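Local coordinates for protein BB0689 (Borrelia burgdorferi, PDB 4D53) that is an outer surface lipoprotein of the bacterial CAP superfamily whose molecular function is not firmly established, at residues Ala21-Arg24 with Lys25-Leu29; Leu32-Asp36 with Thr37-Val41; Ser84-Leu88 with Asn89-Asn93. One frame throughout, in Å; residues are numbered along the deposited sequence.

Interaction 1. Residues Ala21-Arg24 with Lys25-Leu29; sequences AELR and KKLNL
Arg24 and Leu29 meet where a Schellman motif ends the helix 10-26, the C-terminal stop of the first helix of this CAP domain. Arg24 O is the acceptor for Leu29 N at 2.9 Å, a nearly straight bond (167° at the hydrogen), while Asn28 N turns back to Lys25 O. Asn28 takes the C-prime place, its positive phi of 53° turning the chain out of the helix. The close-packed part lies on this side. Leu29 crosses the Arg24 side chain at about a right angle, its CB 4.0 Å above one face of the guanidinium and offset toward the rim. A bend at chi3 (62°) turns that buried guanidinium back over Leu29, and its nitrogens are held by carbonyls: NH2 by Asn30 and Asn107, NH1 by Leu105. Leu29 in turn leans on Ile106 and Thr108.

A looser apolar contact joins Leu23 CD1 and Leu27 CD1 at 4.3 Å, and Leu27 also touches Ile106. The solvent side carries the exposed Glu22, Lys25 and Lys26. Glu22 and Lys26 form a long salt bridge one helical turn apart, OE2 to NZ 3.8 Å, and Lys26 curls so far round that its CE, at 3.3 Å, lies nearer to Glu22 OE2 than the ammonium does.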
ATOM      1  N   ALA A  21      10.675  -0.044   6.508  1.00 20.45           N
ATOM      2  CA  ALA A  21      11.964   0.696   6.499  1.00 24.39           C
ATOM      3  C   ALA A  21      13.094  -0.110   7.118  1.00 22.22           C
ATOM      4  O   ALA A  21      14.210  -0.129   6.540  1.00 23.73           O
ATOM      5  CB  ALA A  21      11.872   2.073   7.198  1.00 24.99           C
ATOM      6  N   GLU A  22      12.817  -0.777   8.209  1.00 22.79           N
ATOM      7  CA  GLU A  22      13.845  -1.604   8.881  1.00 26.92           C
ATOM      8  C   GLU A  22      14.265  -2.815   8.065  1.00 25.28           C
ATOM      9  O   GLU A  22      15.452  -3.141   7.967  1.00 24.89           O
ATOM     10  CB  GLU A  22      13.391  -2.005  10.281  1.00 32.00           C
ATOM     11  CG  GLU A  22      14.568  -2.335  11.170  1.00 48.86           C
ATOM     12  CD  GLU A  22      15.572  -1.174  11.287  1.00 48.93           C
ATOM     13  OE1 GLU A  22      15.352  -0.298  12.132  1.00 59.71           O
ATOM     14  OE2 GLU A  22      16.566  -1.131  10.533  1.00 62.37           O
ATOM     15  N   LEU A  23      13.297  -3.496   7.481  1.00 23.48           N
ATOM     16  CA  LEU A  23      13.573  -4.545   6.514  1.00 23.49           C
ATOM     17  C   LEU A  23      14.445  -4.057   5.389  1.00 24.39           C
ATOM     18  O   LEU A  23      15.490  -4.690   5.077  1.00 24.26           O
ATOM     19  CB  LEU A  23      12.291  -5.200   5.957  1.00 23.14           C
ATOM     20  CG  LEU A  23      12.423  -6.055   4.686  1.00 21.85           C
ATOM     21  CD1 LEU A  23      13.033  -7.395   5.095  1.00 25.86           C
ATOM     22  CD2 LEU A  23      11.025  -6.272   4.126  1.00 25.44           C
ATOM     23  N   ARG A  24      14.104  -2.928   4.770  1.00 22.64           N
ATOM     24  CA  ARG A  24      14.908  -2.478   3.632  1.00 22.04           C
ATOM     25  C   ARG A  24      16.338  -2.043   4.081  1.00 22.55           C
ATOM     26  O   ARG A  24      17.317  -2.257   3.345  1.00 24.61           O
ATOM     27  CB  ARG A  24      14.199  -1.389   2.882  1.00 22.35           C
ATOM     28  CG  ARG A  24      12.908  -1.851   2.171  1.00 21.45           C
ATOM     29  CD  ARG A  24      12.156  -0.675   1.598  1.00 22.88           C
ATOM     30  NE  ARG A  24      12.935   0.023   0.587  1.00 20.09           N
ATOM     31  CZ  ARG A  24      13.061  -0.355  -0.649  1.00 21.17           C
ATOM     32  NH1 ARG A  24      12.407  -1.431  -1.068  1.00 22.18           N
ATOM     33  NH2 ARG A  24      13.891   0.311  -1.515  1.00 22.76           N
ATOM     34  N   LYS A  25      16.422  -1.438   5.238  1.00 20.91           N
ATOM     35  CA  LYS A  25      17.674  -1.007   5.773  1.00 25.58           C
ATOM     36  C   LYS A  25      18.629  -2.194   6.030  1.00 26.40           C
ATOM     37  O   LYS A  25      19.803  -2.161   5.657  1.00 22.59           O
ATOM     38  CB  LYS A  25      17.436  -0.223   7.034  1.00 25.58           C
ATOM     39  CG  LYS A  25      18.753   0.229   7.654  1.00 31.85           C
ATOM     40  CD  LYS A  25      18.529   1.063   8.864  1.00 36.19           C
ATOM     41  CE  LYS A  25      19.841   1.785   9.155  1.00 47.34           C
ATOM     42  NZ  LYS A  25      19.774   2.539  10.422  1.00 52.20           N
ATOM     43  N   LYS A  26      18.094  -3.290   6.567  1.00 22.99           N
ATOM     44  CA  LYS A  26      18.877  -4.487   6.798  1.00 26.36           C
ATOM     45  C   LYS A  26      19.347  -5.110   5.509  1.00 24.44           C
ATOM     46  O   LYS A  26      20.360  -5.802   5.522  1.00 25.65           O
ATOM     47  CB  LYS A  26      18.109  -5.518   7.668  1.00 25.84           C
ATOM     48  CG  LYS A  26      17.932  -5.147   9.148  1.00 35.70           C
ATOM     49  CD  LYS A  26      18.919  -4.107   9.671  1.00 49.15           C
ATOM     50  CE  LYS A  26      18.643  -3.596  11.096  1.00 58.49           C
ATOM     51  NZ  LYS A  26      17.770  -4.506  11.901  1.00 57.31           N
ATOM     52  N   LEU A  27      18.673  -4.913   4.415  1.00 22.39           N
ATOM     53  CA  LEU A  27      19.148  -5.386   3.155  1.00 22.89           C
ATOM     54  C   LEU A  27      20.022  -4.335   2.377  1.00 19.67           C
ATOM     55  O   LEU A  27      20.344  -4.560   1.204  1.00 22.01           O
ATOM     56  CB  LEU A  27      18.029  -5.863   2.243  1.00 23.15           C
ATOM     57  CG  LEU A  27      17.370  -7.154   2.813  1.00 24.31           C
ATOM     58  CD1 LEU A  27      16.082  -7.315   2.039  1.00 26.80           C
ATOM     59  CD2 LEU A  27      18.294  -8.334   2.526  1.00 28.06           C
ATOM     60  N   ASN A  28      20.298  -3.222   3.019  1.00 22.77           N
ATOM     61  CA  ASN A  28      21.008  -2.079   2.346  1.00 22.04           C
ATOM     62  C   ASN A  28      20.368  -1.643   1.086  1.00 26.14           C
ATOM     63  O   ASN A  28      20.997  -1.207   0.114  1.00 22.19           O
ATOM     64  CB  ASN A  28      22.501  -2.421   2.149  1.00 23.55           C
ATOM     65  CG  ASN A  28      23.391  -1.203   2.271  1.00 25.10           C
ATOM     66  OD1 ASN A  28      23.004  -0.155   2.789  1.00 22.64           O
ATOM     67  ND2 ASN A  28      24.594  -1.345   1.824  1.00 22.91           N
ATOM     68  N   LEU A  29      19.018  -1.614   1.112  1.00 23.26           N
ATOM     69  CA  LEU A  29      18.303  -1.119   0.011  1.00 21.57           C
ATOM     70  C   LEU A  29      18.058   0.380   0.185  1.00 20.08           C
ATOM     71  O   LEU A  29      18.219   0.971   1.248  1.00 21.91           O
ATOM     72  CB  LEU A  29      16.919  -1.822  -0.066  1.00 21.71           C
ATOM     73  CG  LEU A  29      17.012  -3.319  -0.307  1.00 23.67           C
ATOM     74  CD1 LEU A  29      15.656  -4.013  -0.153  1.00 23.03           C
ATOM     75  CD2 LEU A  29      17.625  -3.699  -1.646  1.00 26.20           C
TER

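Interaction 2. Residues Leu32-Asp36 with Thr37-Val41; sequences LEIDD and TLEKV
An aspartate N-cap starts the helix 36-52 straight after the short strand 33-34, and the side chain of Asp35 makes the cap. Its OD2 accepts from Leu38 N at 3.0 Å, with 157° at the hydrogen, using the anti lone pair, the one turned away from OD1. The torsions explain the reach: CG stands opposite the backbone N (chi1 180°), which carries the carboxylate alongside the first turn, where OD2 also comes within 3.3 Å of Thr37 CB. The other oxygen, OD1, is engaged by Arg134 in a salt bridge, so the buried carboxylate is gripped from two directions; this arginine and the helix start would both be expected to favour its charged form.

The main chain takes over from there. Asp35 O receives Glu39 N at 2.9 Å and Asp36 O receives Lys40 N at 3.0 Å.

On the outer side, the CG2 branch of Ile34 rests against the carboxylate end of Glu39, 3.5 Å from OE2, and the two side chains cross obliquely. That same OE2 is hydrogen-bonded to Tyr17 OH of the helix 10-26. Asp36 OD1 and Glu39 OE1 lie 4.3 Å apart, like charges near the helix start.

Around this junction, Glu33 bonds through its backbone to Asp111 and Ile113, and Asp35 to Ile113, which places 33-34 as the outer strand beside 112-119, parallel to it. Leu38 packs on Ile68 of helix 64-69, and Val41 touches both that helix and Leu130 of strand 125-134.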
ATOM      1  N   LEU A  32      13.011   4.703   1.277  1.00 22.24           N
ATOM      2  CA  LEU A  32      11.799   5.229   0.699  1.00 24.34           C
ATOM      3  C   LEU A  32      11.238   6.395   1.541  1.00 23.48           C
ATOM      4  O   LEU A  32      11.206   6.314   2.792  1.00 26.10           O
ATOM      5  CB  LEU A  32      10.748   4.111   0.610  1.00 24.83           C
ATOM      6  CG  LEU A  32      11.137   2.903  -0.238  1.00 24.16           C
ATOM      7  CD1 LEU A  32      10.088   1.806  -0.083  1.00 23.34           C
ATOM      8  CD2 LEU A  32      11.326   3.317  -1.679  1.00 26.27           C
ATOM      9  N   GLU A  33      10.773   7.459   0.873  1.00 25.78           N
ATOM     10  CA  GLU A  33      10.170   8.608   1.605  1.00 24.36           C
ATOM     11  C   GLU A  33       8.667   8.519   1.457  1.00 23.77           C
ATOM     12  O   GLU A  33       8.175   8.205   0.384  1.00 21.88           O
ATOM     13  CB  GLU A  33      10.636   9.922   0.961  1.00 32.27           C
ATOM     14  CG  GLU A  33      12.120  10.124   1.296  1.00 39.42           C
ATOM     15  CD  GLU A  33      12.742  11.402   0.729  1.00 49.06           C
ATOM     16  OE1 GLU A  33      12.028  12.252   0.116  1.00 51.83           O
ATOM     17  OE2 GLU A  33      13.972  11.539   0.938  1.00 58.33           O
ATOM     18  N   ILE A  34       7.978   8.772   2.522  1.00 24.14           N
ATOM     19  CA  ILE A  34       6.471   8.753   2.478  1.00 26.82           C
ATOM     20  C   ILE A  34       5.961   9.850   1.607  1.00 30.83           C
ATOM     21  O   ILE A  34       6.466  10.988   1.712  1.00 24.69           O
ATOM     22  CB  ILE A  34       5.904   8.880   3.871  1.00 27.45           C
ATOM     23  CG1 ILE A  34       6.350   7.698   4.717  1.00 27.45           C
ATOM     24  CG2 ILE A  34       4.360   8.905   3.808  1.00 32.96           C
ATOM     25  CD1 ILE A  34       6.219   7.932   6.209  1.00 29.44           C
ATOM     26  N   ASP A  35       5.018   9.565   0.712  1.00 24.40           N
ATOM     27  CA  ASP A  35       4.562  10.548  -0.266  1.00 27.11           C
ATOM     28  C   ASP A  35       3.055  10.777  -0.111  1.00 30.23           C
ATOM     29  O   ASP A  35       2.247   9.795  -0.116  1.00 23.07           O
ATOM     30  CB  ASP A  35       4.871  10.051  -1.660  1.00 30.87           C
ATOM     31  CG  ASP A  35       4.419  11.028  -2.748  1.00 36.37           C
ATOM     32  OD1 ASP A  35       5.203  11.924  -3.051  1.00 35.89           O
ATOM     33  OD2 ASP A  35       3.302  10.889  -3.319  1.00 32.12           O
ATOM     34  N   ASP A  36       2.646  12.046   0.038  1.00 27.77           N
ATOM     35  CA  ASP A  36       1.235  12.389   0.168  1.00 30.50           C
ATOM     36  C   ASP A  36       0.355  11.954  -0.956  1.00 23.34           C
ATOM     37  O   ASP A  36      -0.802  11.590  -0.716  1.00 29.33           O
ATOM     38  CB  ASP A  36       1.052  13.931   0.296  1.00 35.35           C
ATOM     39  CG  ASP A  36       1.640  14.485   1.558  1.00 43.13           C
ATOM     40  OD1 ASP A  36       1.690  13.777   2.571  1.00 48.39           O
ATOM     41  OD2 ASP A  36       2.058  15.665   1.528  1.00 48.19           O
ATOM     42  N   THR A  37       0.782  12.067  -2.181  1.00 26.31           N
ATOM     43  CA  THR A  37      -0.050  11.631  -3.272  1.00 29.18           C
ATOM     44  C   THR A  37      -0.297  10.122  -3.213  1.00 29.29           C
ATOM     45  O   THR A  37      -1.416   9.673  -3.480  1.00 25.17           O
ATOM     46  CB  THR A  37       0.531  12.022  -4.617  1.00 33.09           C
ATOM     47  OG1 THR A  37       0.662  13.438  -4.642  1.00 37.00           O
ATOM     48  CG2 THR A  37      -0.306  11.675  -5.757  1.00 32.26           C
ATOM     49  N   LEU A  38       0.756   9.342  -2.963  1.00 25.27           N
ATOM     50  CA  LEU A  38       0.590   7.865  -2.873  1.00 23.61           C
ATOM     51  C   LEU A  38      -0.327   7.549  -1.707  1.00 21.14           C
ATOM     52  O   LEU A  38      -1.164   6.654  -1.828  1.00 21.18           O
ATOM     53  CB  LEU A  38       1.915   7.120  -2.736  1.00 22.21           C
ATOM     54  CG  LEU A  38       2.818   7.195  -3.964  1.00 23.50           C
ATOM     55  CD1 LEU A  38       4.070   6.340  -3.735  1.00 23.10           C
ATOM     56  CD2 LEU A  38       2.138   6.759  -5.241  1.00 24.12           C
ATOM     57  N   GLU A  39      -0.196   8.235  -0.578  1.00 20.31           N
ATOM     58  CA  GLU A  39      -1.079   7.973   0.546  1.00 21.80           C
ATOM     59  C   GLU A  39      -2.567   8.245   0.192  1.00 27.15           C
ATOM     60  O   GLU A  39      -3.456   7.494   0.587  1.00 21.24           O
ATOM     61  CB  GLU A  39      -0.709   8.788   1.783  1.00 25.74           C
ATOM     62  CG  GLU A  39       0.497   8.213   2.528  1.00 26.12           C
ATOM     63  CD  GLU A  39       0.670   8.778   3.900  1.00 27.42           C
ATOM     64  OE1 GLU A  39       0.396   9.973   4.040  1.00 27.88           O
ATOM     65  OE2 GLU A  39       1.143   8.115   4.836  1.00 23.61           O
ATOM     66  N   LYS A  40      -2.796   9.305  -0.583  1.00 26.28           N
ATOM     67  CA  LYS A  40      -4.180   9.678  -0.969  1.00 28.66           C
ATOM     68  C   LYS A  40      -4.757   8.627  -1.942  1.00 22.45           C
ATOM     69  O   LYS A  40      -5.886   8.183  -1.757  1.00 23.55           O
ATOM     70  CB  LYS A  40      -4.205  11.057  -1.629  1.00 31.44           C
ATOM     71  CG  LYS A  40      -5.608  11.560  -2.017  1.00 34.79           C
ATOM     72  CD  LYS A  40      -5.681  12.588  -3.141  1.00 46.01           C
ATOM     73  CE  LYS A  40      -4.742  13.757  -2.926  1.00 51.94           C
ATOM     74  NZ  LYS A  40      -4.625  14.552  -4.197  1.00 63.58           N
ATOM     75  N   VAL A  41      -3.981   8.206  -2.913  1.00 22.17           N
ATOM     76  CA  VAL A  41      -4.422   7.191  -3.893  1.00 23.34           C
ATOM     77  C   VAL A  41      -4.715   5.862  -3.161  1.00 22.63           C
ATOM     78  O   VAL A  41      -5.717   5.231  -3.454  1.00 21.89           O
ATOM     79  CB  VAL A  41      -3.384   7.022  -5.018  1.00 27.10           C
ATOM     80  CG1 VAL A  41      -3.761   5.939  -6.011  1.00 29.69           C
ATOM     81  CG2 VAL A  41      -3.214   8.356  -5.785  1.00 31.30           C
TER

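Interaction 3. Residues Ser84-Leu88 with Asn89-Asn93; sequences SGIEL and NRVVN
Asn89 folds back on Glu87 in the type I beta turn, Glu87-Arg90, that leads from strand 75-84 into helix 91-96. Its CG sits between the backbone N and the carbonyl carbon (chi1 67°), which brings OD1 back to 3.8 Å from Glu87 CB. Arg90 follows and closes the turn: its N donates to Glu87 O at 2.9 Å. The hydrogen bond is fairly straight, yet the donor approaches from above the carbonyl plane, 53° out of it, rather than along a lone pair. The aliphatic base of Arg90 also meets Ile86 across the turn, CB to CG2 at 3.9 Å, with the side chains at about a right angle.

At Val91 the packing turns inward. Ile86 CG2 reaches its CA at 3.8 Å, and Val91 CG1 lies 3.6 Å from Leu88 O. That carbonyl receives a hydrogen bond from a water at 2.8 Å, and the same water accepts from Val92 N at 2.9 Å, bridging the loop to the first turn of the helix.

On the protein side, Leu88 reaches Asp12 and Ile15 of helix 10-26, Val92 lies on Leu16 and Glu19 of the same helix, and both Leu88 and Val91 touch Phe127 of strand 125-134.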
ATOM      1  N   SER A  84      -5.702  -8.369   2.989  1.00 17.10           N
ATOM      2  CA  SER A  84      -6.977  -8.322   3.699  1.00 21.87           C
ATOM      3  C   SER A  84      -7.116  -9.382   4.742  1.00 20.60           C
ATOM      4  O   SER A  84      -6.711 -10.542   4.570  1.00 19.43           O
ATOM      5  CB  SER A  84      -8.077  -8.504   2.663  1.00 23.92           C
ATOM      6  OG  SER A  84      -9.331  -8.494   3.205  1.00 25.49           O
ATOM      7  N   GLY A  85      -7.733  -9.005   5.860  1.00 21.39           N
ATOM      8  CA  GLY A  85      -7.937  -9.886   6.944  1.00 19.63           C
ATOM      9  C   GLY A  85      -6.672 -10.345   7.655  1.00 25.97           C
ATOM     10  O   GLY A  85      -6.649 -11.435   8.235  1.00 25.18           O
ATOM     11  N   ILE A  86      -5.583  -9.577   7.573  1.00 21.17           N
ATOM     12  CA  ILE A  86      -4.312  -9.959   8.199  1.00 19.72           C
ATOM     13  C   ILE A  86      -3.933  -8.900   9.262  1.00 17.22           C
ATOM     14  O   ILE A  86      -3.899  -7.735   8.931  1.00 19.37           O
ATOM     15  CB  ILE A  86      -3.181 -10.215   7.121  1.00 20.53           C
ATOM     16  CG1 ILE A  86      -3.601 -11.302   6.116  1.00 19.65           C
ATOM     17  CG2 ILE A  86      -1.895 -10.649   7.797  1.00 18.81           C
ATOM     18  CD1 ILE A  86      -2.733 -11.437   4.922  1.00 21.69           C
ATOM     19  N   GLU A  87      -3.548  -9.310  10.458  1.00 18.70           N
ATOM     20  CA  GLU A  87      -3.146  -8.353  11.519  1.00 21.85           C
ATOM     21  C   GLU A  87      -1.883  -7.591  11.183  1.00 19.87           C
ATOM     22  O   GLU A  87      -0.955  -8.031  10.477  1.00 17.65           O
ATOM     23  CB  GLU A  87      -3.021  -9.012  12.883  1.00 24.95           C
ATOM     24  CG  GLU A  87      -4.320  -9.610  13.422  1.00 32.26           C
ATOM     25  CD  GLU A  87      -5.460  -8.602  13.623  1.00 45.18           C
ATOM     26  OE1 GLU A  87      -5.201  -7.396  13.895  1.00 54.70           O
ATOM     27  OE2 GLU A  87      -6.655  -9.030  13.492  1.00 55.53           O
ATOM     28  N   LEU A  88      -1.802  -6.408  11.759  1.00 18.89           N
ATOM     29  CA  LEU A  88      -0.667  -5.536  11.471  1.00 20.85           C
ATOM     30  C   LEU A  88       0.682  -6.170  11.707  1.00 21.04           C
ATOM     31  O   LEU A  88       1.578  -5.985  10.923  1.00 21.27           O
ATOM     32  CB  LEU A  88      -0.817  -4.234  12.343  1.00 21.53           C
ATOM     33  CG  LEU A  88       0.306  -3.194  12.323  1.00 20.76           C
ATOM     34  CD1 LEU A  88       0.456  -2.591  10.947  1.00 22.07           C
ATOM     35  CD2 LEU A  88       0.021  -2.106  13.407  1.00 23.75           C
ATOM     36  N   ASN A  89       0.815  -6.972  12.769  1.00 21.75           N
ATOM     37  CA  ASN A  89       2.074  -7.570  13.139  1.00 25.12           C
ATOM     38  C   ASN A  89       2.345  -8.870  12.394  1.00 23.31           C
ATOM     39  O   ASN A  89       3.362  -9.492  12.591  1.00 19.96           O
ATOM     40  CB  ASN A  89       2.230  -7.758  14.691  1.00 27.82           C
ATOM     41  CG  ASN A  89       1.271  -8.762  15.262  1.00 34.77           C
ATOM     42  OD1 ASN A  89       0.399  -9.267  14.581  1.00 27.48           O
ATOM     43  ND2 ASN A  89       1.412  -9.038  16.553  1.00 40.17           N
ATOM     44  N   ARG A  90       1.503  -9.205  11.450  1.00 17.87           N
ATOM     45  CA  ARG A  90       1.671 -10.370  10.572  1.00 19.08           C
ATOM     46  C   ARG A  90       1.769 -10.071   9.090  1.00 17.53           C
ATOM     47  O   ARG A  90       2.116 -10.948   8.287  1.00 16.80           O
ATOM     48  CB  ARG A  90       0.488 -11.335  10.761  1.00 20.57           C
ATOM     49  CG  ARG A  90       0.387 -12.001  12.159  1.00 24.52           C
ATOM     50  CD  ARG A  90       1.667 -12.623  12.707  1.00 30.71           C
ATOM     51  NE  ARG A  90       1.301 -13.643  13.726  1.00 36.86           N
ATOM     52  CZ  ARG A  90       1.759 -14.921  13.815  1.00 42.31           C
ATOM     53  NH1 ARG A  90       2.756 -15.369  13.061  1.00 39.91           N
ATOM     54  NH2 ARG A  90       1.227 -15.776  14.720  1.00 37.33           N
ATOM     55  N   VAL A  91       1.435  -8.863   8.690  1.00 18.02           N
ATOM     56  CA  VAL A  91       1.271  -8.559   7.287  1.00 16.07           C
ATOM     57  C   VAL A  91       2.589  -8.558   6.491  1.00 16.14           C
ATOM     58  O   VAL A  91       2.638  -9.039   5.320  1.00 16.24           O
ATOM     59  CB  VAL A  91       0.406  -7.336   7.030  1.00 18.02           C
ATOM     60  CG1 VAL A  91       1.094  -6.016   7.386  1.00 19.64           C
ATOM     61  CG2 VAL A  91      -0.025  -7.292   5.572  1.00 18.08           C
ATOM     62  N   VAL A  92       3.676  -8.093   7.076  1.00 16.76           N
ATOM     63  CA  VAL A  92       4.928  -8.019   6.332  1.00 16.15           C
ATOM     64  C   VAL A  92       5.376  -9.457   6.021  1.00 16.52           C
ATOM     65  O   VAL A  92       5.735  -9.765   4.914  1.00 16.29           O
ATOM     66  CB  VAL A  92       6.036  -7.233   7.103  1.00 18.34           C
ATOM     67  CG1 VAL A  92       7.377  -7.423   6.436  1.00 19.59           C
ATOM     68  CG2 VAL A  92       5.618  -5.786   7.060  1.00 19.61           C
ATOM     69  N   ASN A  93       5.293 -10.329   7.000  1.00 17.05           N
ATOM     70  CA  ASN A  93       5.645 -11.708   6.734  1.00 19.12           C
ATOM     71  C   ASN A  93       4.714 -12.381   5.764  1.00 16.92           C
ATOM     72  O   ASN A  93       5.188 -13.184   4.928  1.00 15.77           O
ATOM     73  CB  ASN A  93       5.788 -12.520   8.011  1.00 18.62           C
ATOM     74  CG  ASN A  93       7.110 -12.214   8.727  1.00 24.36           C
ATOM     75  OD1 ASN A  93       8.086 -11.846   8.102  1.00 28.69           O
ATOM     76  ND2 ASN A  93       7.139 -12.400  10.005  1.00 22.29           N
TER
HETATM   77  O   HOH W   1       3.870  -7.120   9.831  1.00 18.08           O

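How the interactions relate
From the N terminus, the chain runs down helix 10-26 and stops at interaction 1; a short loop then leads to strand 33-34, where interaction 2 starts helix 36-52. Interaction 3 comes much later, in the turn that leads from strand 75-84 to helix 91-96. Interaction 1 ends a helix, interaction 2 begins one, and interaction 3 closes the turn before another; the three follow in series, neither nesting nor crossing. Interactions 1 and 2 touch directly, Arg24 NE lying 3.4 Å from Leu32 CD1. Interactions 2 and 3 lie on opposite sides of the chain's centre, about 20 Å apart between centres. Helix 10-26 links all three: it ends in interaction 1, lends Tyr17 to interaction 2 and packs against interaction 3.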